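Local atomic coordinates of glycoside hydrolase family protein (Novosphingobium sp. PP1Y, PDB entry 6Q2F), a protein that binds a sodium ion and probably hydrolyses alpha-L-rhamnosidic bonds, releasing terminal rhamnose from its substrates. Residues D74-K79 with D122-E127; D1056-S1061 with I1092-T1097. All blocks are in the same frame, centred on the assembly; numbering follows the deposited sequence.

In the fold
The two contacts illustrate how one large chain uses different chemistry in different architectures. Interaction 1 joins helix 68-81 to the end of helix 108-124, on the outside of a barrel of eight parallel strands; it is partly buried, with leucines beneath and charged side chains toward the surface. Interaction 2 pairs strands 1057-1062 and 1086-1095 inside an antiparallel sheet of the galactose-binding-like region, and most of its residues are buried. Side-chain packing, with one lysine on a backbone carbonyl, makes the first; paired backbone bonds, an apolar face and a glutamine-arginine pair make the second. They share no helix or strand, and their nearest atoms lie about 11 Å apart.

Interaction 1 of 2, residues D74-K79 with D122-E127; sequences DLEWMK and DRLDLE
Lys-79 lays its aliphatic chain along Leu-124 and Leu-126, running past both in the opposite sense. Bends at chi2 and chi3 turn the chain toward the end of helix 108-124, where CD comes within 3.6 Å of Leu-126 CD2. The ammonium then reaches a backbone carbonyl: NZ donates to Leu-124 O at 3.0 Å, approaching nearly along the C=O axis at 170°. That carbonyl lies at the C-terminal end of helix 108-124, just before Asp-125 takes positive phi in a Schellman motif, so the partial negative charge of a helix C-terminus would favour the lysine's positive charge. The carboxylate of Asp-125, OD2 5.1 Å from Lys-79 NZ, would add to this without touching it.

Helices 68-81 and 108-124 precede strands 85-91 and 127-131, neighbours in the closed ring of eight parallel strands that marks a (beta/alpha)8, or TIM, barrel; the two helices pack on its outside. Beneath the lysine, Leu-124 CD1 packs on Leu-75 CB at 3.7 Å, while Leu-126 CD1 reaches Leu-75 CG at 3.9 Å and lies more loosely against CB of selenomethionine Met-78. Leu-75, Met-78 and Leu-126 all touch Leu-86 of strand 85-91.

Toward the surface Glu-76 and Arg-123 make a long salt bridge, OE1 to NH2 4.0 Å, with carboxylate and guanidinium planes 89° apart. A water accepts from Arg-123 NH1 and donates weakly to Glu-76 OE1; Glu-120, one turn back, is the stronger partner of the guanidinium.

Interaction 2 of 2, residues D1056-S1061 with I1092-T1097; sequences DLAQVS and IRVANT
Gln-1059 and Arg-1093 face each other as a hydrogen-bonded antiparallel pair, and their side chains repeat the link made by their backbones. Each backbone N donates to the other's O, both at 2.8 Å. Gln-1059 sends CG anti to its backbone N (chi1 177°) and bends at chi2, which carries its amide across to the arginine. There OE1 accepts from Arg-1093 NH1 at 2.9 Å, lying in the guanidinium plane, although the donor stands 29° from the plane of the amide carbonyl. NE2 of the same amide donates almost straight to Ser-1061 OG and also to Asp-1066 OD1, so both ends are held and its rotation is fixed. An alanine at Gln-1059 would probably leave Arg-1093 NH1 without this acceptor and its guanidinium freer to swing.

Just before the strand, Asp-1056 forms a classic beta bulge with Leu-1057: both face Ala-1095, whose O accepts from Asp-1056 N at 2.7 Å and from Leu-1057 N at 3.3 Å. A water donates to Asp-1056 OD2 (2.6 Å) and accepts from Thr-1097 N, tying the carboxylate to the chain beyond the strand, while OD1 meets Arg-1128 in a salt bridge.

On the face of the sheet away from Gln-1059 and Arg-1093 lie Ala-1058, Val-1060, Ile-1092 and Val-1094, with Ala-1058 CB 3.7 Å from Ile-1092 CG2. This apolar face packs against strand 1047-1055, which belongs to the neighbouring four-stranded antiparallel sheet, as in the beta sandwich of galactose-binding-like domains, while strands 1028-1037 and 1065-1070 flank the pair within its own sheet and helix 1099-1105 follows just after Thr-1097.

Interaction 1 of 2, residues D74-K79 with D122-E127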
loop_
_atom_site.group_PDB
_atom_site.type_symbol
_atom_site.label_atom_id
_atom_site.label_comp_id
_atom_site.label_asym_id
_atom_site.label_seq_id
_atom_site.Cartn_x
_atom_site.Cartn_y
_atom_site.Cartn_z
ATOM N N ASP A 74 13.865 -11.054 -23.470
ATOM C CA ASP A 74 13.507 -10.225 -22.316
ATOM C C ASP A 74 14.660 -10.126 -21.332
ATOM O O ASP A 74 15.043 -9.025 -20.911
ATOM C CB ASP A 74 12.294 -10.796 -21.591
ATOM C CG ASP A 74 10.992 -10.549 -22.319
ATOM O OD1 ASP A 74 10.999 -9.885 -23.376
ATOM O OD2 ASP A 74 9.953 -11.013 -21.802
ATOM N N LEU A 75 15.206 -11.274 -20.918
ATOM C CA LEU A 75 16.188 -11.232 -19.840
ATOM C C LEU A 75 17.526 -10.700 -20.337
ATOM O O LEU A 75 18.257 -10.061 -19.573
ATOM C CB LEU A 75 16.331 -12.612 -19.203
ATOM C CG LEU A 75 15.359 -12.904 -18.048
ATOM C CD1 LEU A 75 13.902 -12.807 -18.488
ATOM C CD2 LEU A 75 15.648 -14.264 -17.423
ATOM N N GLU A 76 17.845 -10.911 -21.615
ATOM C CA GLU A 76 19.041 -10.290 -22.167
ATOM C C GLU A 76 18.875 -8.776 -22.268
ATOM O O GLU A 76 19.844 -8.034 -22.070
ATOM C CB GLU A 76 19.381 -10.885 -23.540
ATOM C CG GLU A 76 19.902 -12.333 -23.489
ATOM C CD GLU A 76 19.995 -12.954 -24.866
ATOM O OE1 GLU A 76 20.789 -13.902 -25.028
ATOM O OE2 GLU A 76 19.287 -12.489 -25.775
ATOM N N TRP A 77 17.665 -8.296 -22.589
ATOM C CA TRP A 77 17.421 -6.854 -22.574
ATOM C C TRP A 77 17.643 -6.273 -21.178
ATOM O O TRP A 77 18.283 -5.230 -21.020
ATOM C CB TRP A 77 16.009 -6.534 -23.064
ATOM C CG TRP A 77 15.669 -5.083 -22.836
ATOM C CD1 TRP A 77 16.167 -4.011 -23.517
ATOM C CD2 TRP A 77 14.796 -4.542 -21.831
ATOM N NE1 TRP A 77 15.652 -2.835 -23.005
ATOM C CE2 TRP A 77 14.806 -3.138 -21.973
ATOM C CE3 TRP A 77 14.013 -5.105 -20.834
ATOM C CZ2 TRP A 77 14.051 -2.295 -21.153
ATOM C CZ3 TRP A 77 13.263 -4.266 -20.015
ATOM C CH2 TRP A 77 13.284 -2.881 -20.179
HETATM N N MSE A 78 17.149 -6.959 -20.154
HETATM C CA MSE A 78 17.250 -6.508 -18.768
HETATM C C MSE A 78 18.693 -6.386 -18.340
HETATM O O MSE A 78 19.055 -5.460 -17.615
HETATM C CB MSE A 78 16.518 -7.465 -17.832
HETATM C CG MSE A 78 15.007 -7.423 -17.937
HETATM SE SE MSE A 78 14.154 -8.828 -16.810
HETATM C CE MSE A 78 12.330 -8.693 -17.478
ATOM N N LYS A 79 19.525 -7.338 -18.770
ATOM C CA LYS A 79 20.957 -7.210 -18.511
ATOM C C LYS A 79 21.535 -5.985 -19.205
ATOM O O LYS A 79 22.245 -5.199 -18.570
ATOM C CB LYS A 79 21.710 -8.469 -18.933
ATOM C CG LYS A 79 21.440 -9.642 -18.028
ATOM C CD LYS A 79 21.727 -9.271 -16.571
ATOM C CE LYS A 79 23.203 -9.063 -16.326
ATOM N NZ LYS A 79 23.444 -9.027 -14.861
ATOM N N ASP A 122 19.381 -17.412 -13.511
ATOM C CA ASP A 122 20.606 -17.903 -12.899
ATOM C C ASP A 122 21.812 -17.569 -13.771
ATOM O O ASP A 122 22.798 -17.007 -13.289
ATOM C CB ASP A 122 20.495 -19.407 -12.672
ATOM C CG ASP A 122 21.749 -20.000 -12.069
ATOM O OD1 ASP A 122 22.018 -19.734 -10.871
ATOM O OD2 ASP A 122 22.458 -20.736 -12.784
ATOM N N ARG A 123 21.745 -17.903 -15.062
ATOM C CA ARG A 123 22.869 -17.655 -15.962
ATOM C C ARG A 123 23.198 -16.164 -16.048
ATOM O O ARG A 123 24.373 -15.778 -16.072
ATOM C CB ARG A 123 22.547 -18.200 -17.348
ATOM C CG ARG A 123 23.561 -17.834 -18.410
ATOM C CD ARG A 123 23.230 -18.509 -19.745
ATOM N NE ARG A 123 22.152 -17.823 -20.456
ATOM C CZ ARG A 123 22.316 -16.701 -21.153
ATOM N NH1 ARG A 123 23.523 -16.138 -21.239
ATOM N NH2 ARG A 123 21.274 -16.136 -21.762
ATOM N N LEU A 124 22.178 -15.316 -16.094
ATOM C CA LEU A 124 22.346 -13.887 -16.291
ATOM C C LEU A 124 22.489 -13.114 -14.986
ATOM O O LEU A 124 22.640 -11.888 -15.025
ATOM C CB LEU A 124 21.166 -13.340 -17.098
ATOM C CG LEU A 124 21.157 -13.854 -18.533
ATOM C CD1 LEU A 124 19.916 -13.400 -19.304
ATOM C CD2 LEU A 124 22.426 -13.372 -19.236
ATOM N N ASP A 125 22.452 -13.792 -13.840
ATOM C CA ASP A 125 22.608 -13.150 -12.537
ATOM C C ASP A 125 21.509 -12.113 -12.288
ATOM O O ASP A 125 21.763 -10.982 -11.885
ATOM C CB ASP A 125 24.003 -12.524 -12.380
ATOM C CG ASP A 125 24.282 -12.102 -10.950
ATOM O OD1 ASP A 125 23.494 -12.504 -10.065
ATOM O OD2 ASP A 125 25.267 -11.377 -10.706
ATOM N N LEU A 126 20.267 -12.543 -12.532
ATOM C CA LEU A 126 19.065 -11.778 -12.217
ATOM C C LEU A 126 18.323 -12.488 -11.094
ATOM O O LEU A 126 18.097 -13.697 -11.169
ATOM C CB LEU A 126 18.156 -11.643 -13.452
ATOM C CG LEU A 126 18.804 -10.899 -14.610
ATOM C CD1 LEU A 126 18.028 -11.046 -15.923
ATOM C CD2 LEU A 126 18.955 -9.438 -14.225
ATOM N N GLU A 127 17.947 -11.740 -10.063
ATOM C CA GLU A 127 17.148 -12.294 -8.973
ATOM C C GLU A 127 15.722 -12.537 -9.451
ATOM O O GLU A 127 15.004 -11.590 -9.779
ATOM C CB GLU A 127 17.144 -11.344 -7.780
ATOM C CG GLU A 127 16.108 -11.704 -6.726
ATOM C CD GLU A 127 15.967 -10.644 -5.648
ATOM O OE1 GLU A 127 16.642 -10.744 -4.612
ATOM O OE2 GLU A 127 15.171 -9.705 -5.860
HETATM O O HOH W 1 23.341 -13.392 -22.883
#

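Interaction 2 of 2, residues D1056-S1061 with I1092-T1097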
loop_
_atom_site.group_PDB
_atom_site.type_symbol
_atom_site.label_atom_id
_atom_site.label_comp_id
_atom_site.label_asym_id
_atom_site.label_seq_id
_atom_site.Cartn_x
_atom_site.Cartn_y
_atom_site.Cartn_z
ATOM N N ASP A 1056 12.621 12.596 -26.394
ATOM C CA ASP A 1056 12.600 12.876 -24.986
ATOM C C ASP A 1056 13.917 12.660 -24.255
ATOM O O ASP A 1056 14.053 13.096 -23.148
ATOM C CB ASP A 1056 11.571 11.987 -24.329
ATOM C CG ASP A 1056 10.221 12.181 -24.856
ATOM O OD1 ASP A 1056 9.667 13.235 -24.729
ATOM O OD2 ASP A 1056 9.679 11.243 -25.363
ATOM N N LEU A 1057 14.860 11.974 -24.874
ATOM C CA LEU A 1057 16.154 11.722 -24.300
ATOM C C LEU A 1057 17.122 11.622 -25.418
ATOM O O LEU A 1057 16.747 11.331 -26.500
ATOM C CB LEU A 1057 16.201 10.459 -23.448
ATOM C CG LEU A 1057 15.759 9.099 -23.965
ATOM C CD1 LEU A 1057 16.357 7.969 -23.162
ATOM C CD2 LEU A 1057 14.265 8.978 -23.998
ATOM N N ALA A 1058 18.382 11.870 -25.144
ATOM C CA ALA A 1058 19.382 11.827 -26.156
ATOM C C ALA A 1058 20.734 11.343 -25.741
ATOM O O ALA A 1058 21.311 11.808 -24.812
ATOM C CB ALA A 1058 19.522 13.193 -26.768
ATOM N N GLN A 1059 21.248 10.407 -26.495
ATOM C CA GLN A 1059 22.589 9.888 -26.255
ATOM C C GLN A 1059 23.538 10.593 -27.221
ATOM O O GLN A 1059 23.261 10.656 -28.418
ATOM C CB GLN A 1059 22.608 8.354 -26.428
ATOM C CG GLN A 1059 23.966 7.662 -26.267
ATOM C CD GLN A 1059 24.855 7.822 -27.504
ATOM O OE1 GLN A 1059 24.428 7.570 -28.633
ATOM N NE2 GLN A 1059 26.091 8.256 -27.288
ATOM N N VAL A 1060 24.644 11.133 -26.702
ATOM C CA VAL A 1060 25.526 12.011 -27.465
ATOM C C VAL A 1060 26.900 11.371 -27.603
ATOM O O VAL A 1060 27.505 10.961 -26.605
ATOM C CB VAL A 1060 25.646 13.395 -26.810
ATOM C CG1 VAL A 1060 26.669 14.272 -27.581
ATOM C CG2 VAL A 1060 24.277 14.043 -26.762
ATOM N N SER A 1061 27.398 11.317 -28.834
ATOM C CA SER A 1061 28.746 10.870 -29.149
ATOM C C SER A 1061 29.506 12.008 -29.816
ATOM O O SER A 1061 29.027 12.593 -30.794
ATOM C CB SER A 1061 28.725 9.638 -30.062
ATOM O OG SER A 1061 28.176 8.527 -29.364
ATOM N N ILE A 1092 23.891 12.469 -32.242
ATOM C CA ILE A 1092 22.952 12.577 -31.138
ATOM C C ILE A 1092 21.792 11.648 -31.444
ATOM O O ILE A 1092 21.039 11.884 -32.397
ATOM C CB ILE A 1092 22.460 14.011 -30.936
ATOM C CG1 ILE A 1092 23.659 14.944 -30.718
ATOM C CG2 ILE A 1092 21.463 14.055 -29.787
ATOM C CD1 ILE A 1092 23.289 16.372 -30.393
ATOM N N ARG A 1093 21.653 10.581 -30.653
ATOM C CA ARG A 1093 20.603 9.604 -30.874
ATOM C C ARG A 1093 19.450 9.971 -29.951
ATOM O O ARG A 1093 19.566 9.848 -28.720
ATOM C CB ARG A 1093 21.130 8.195 -30.625
ATOM C CG ARG A 1093 22.031 7.702 -31.762
ATOM C CD ARG A 1093 22.844 6.467 -31.391
ATOM N NE ARG A 1093 22.002 5.332 -31.022
ATOM C CZ ARG A 1093 21.851 4.885 -29.779
ATOM N NH1 ARG A 1093 22.488 5.472 -28.762
ATOM N NH2 ARG A 1093 21.065 3.847 -29.553
ATOM N N VAL A 1094 18.366 10.490 -30.529
ATOM C CA VAL A 1094 17.200 10.918 -29.765
ATOM C C VAL A 1094 16.124 9.852 -29.861
ATOM O O VAL A 1094 15.743 9.438 -30.964
ATOM C CB VAL A 1094 16.646 12.265 -30.245
ATOM C CG1 VAL A 1094 15.456 12.648 -29.367
ATOM C CG2 VAL A 1094 17.727 13.336 -30.202
ATOM N N ALA A 1095 15.631 9.420 -28.708
ATOM C CA ALA A 1095 14.518 8.492 -28.601
ATOM C C ALA A 1095 13.303 9.235 -28.061
ATOM O O ALA A 1095 13.435 10.093 -27.177
ATOM C CB ALA A 1095 14.866 7.328 -27.662
ATOM N N ASN A 1096 12.123 8.903 -28.578
ATOM C CA ASN A 1096 10.870 9.422 -28.041
ATOM C C ASN A 1096 10.000 8.236 -27.622
ATOM O O ASN A 1096 10.465 7.096 -27.586
ATOM C CB ASN A 1096 10.171 10.319 -29.061
ATOM C CG ASN A 1096 9.835 9.583 -30.341
ATOM O OD1 ASN A 1096 10.375 8.504 -30.604
ATOM N ND2 ASN A 1096 8.954 10.170 -31.155
ATOM N N THR A 1097 8.735 8.510 -27.301
ATOM C CA THR A 1097 7.783 7.473 -26.921
ATOM C C THR A 1097 7.047 6.938 -28.154
ATOM O O THR A 1097 7.135 7.484 -29.255
ATOM C CB THR A 1097 6.753 8.003 -25.925
ATOM O OG1 THR A 1097 5.958 9.013 -26.561
ATOM C CG2 THR A 1097 7.427 8.573 -24.660
HETATM O O HOH W 2 7.551 11.250 -26.828
#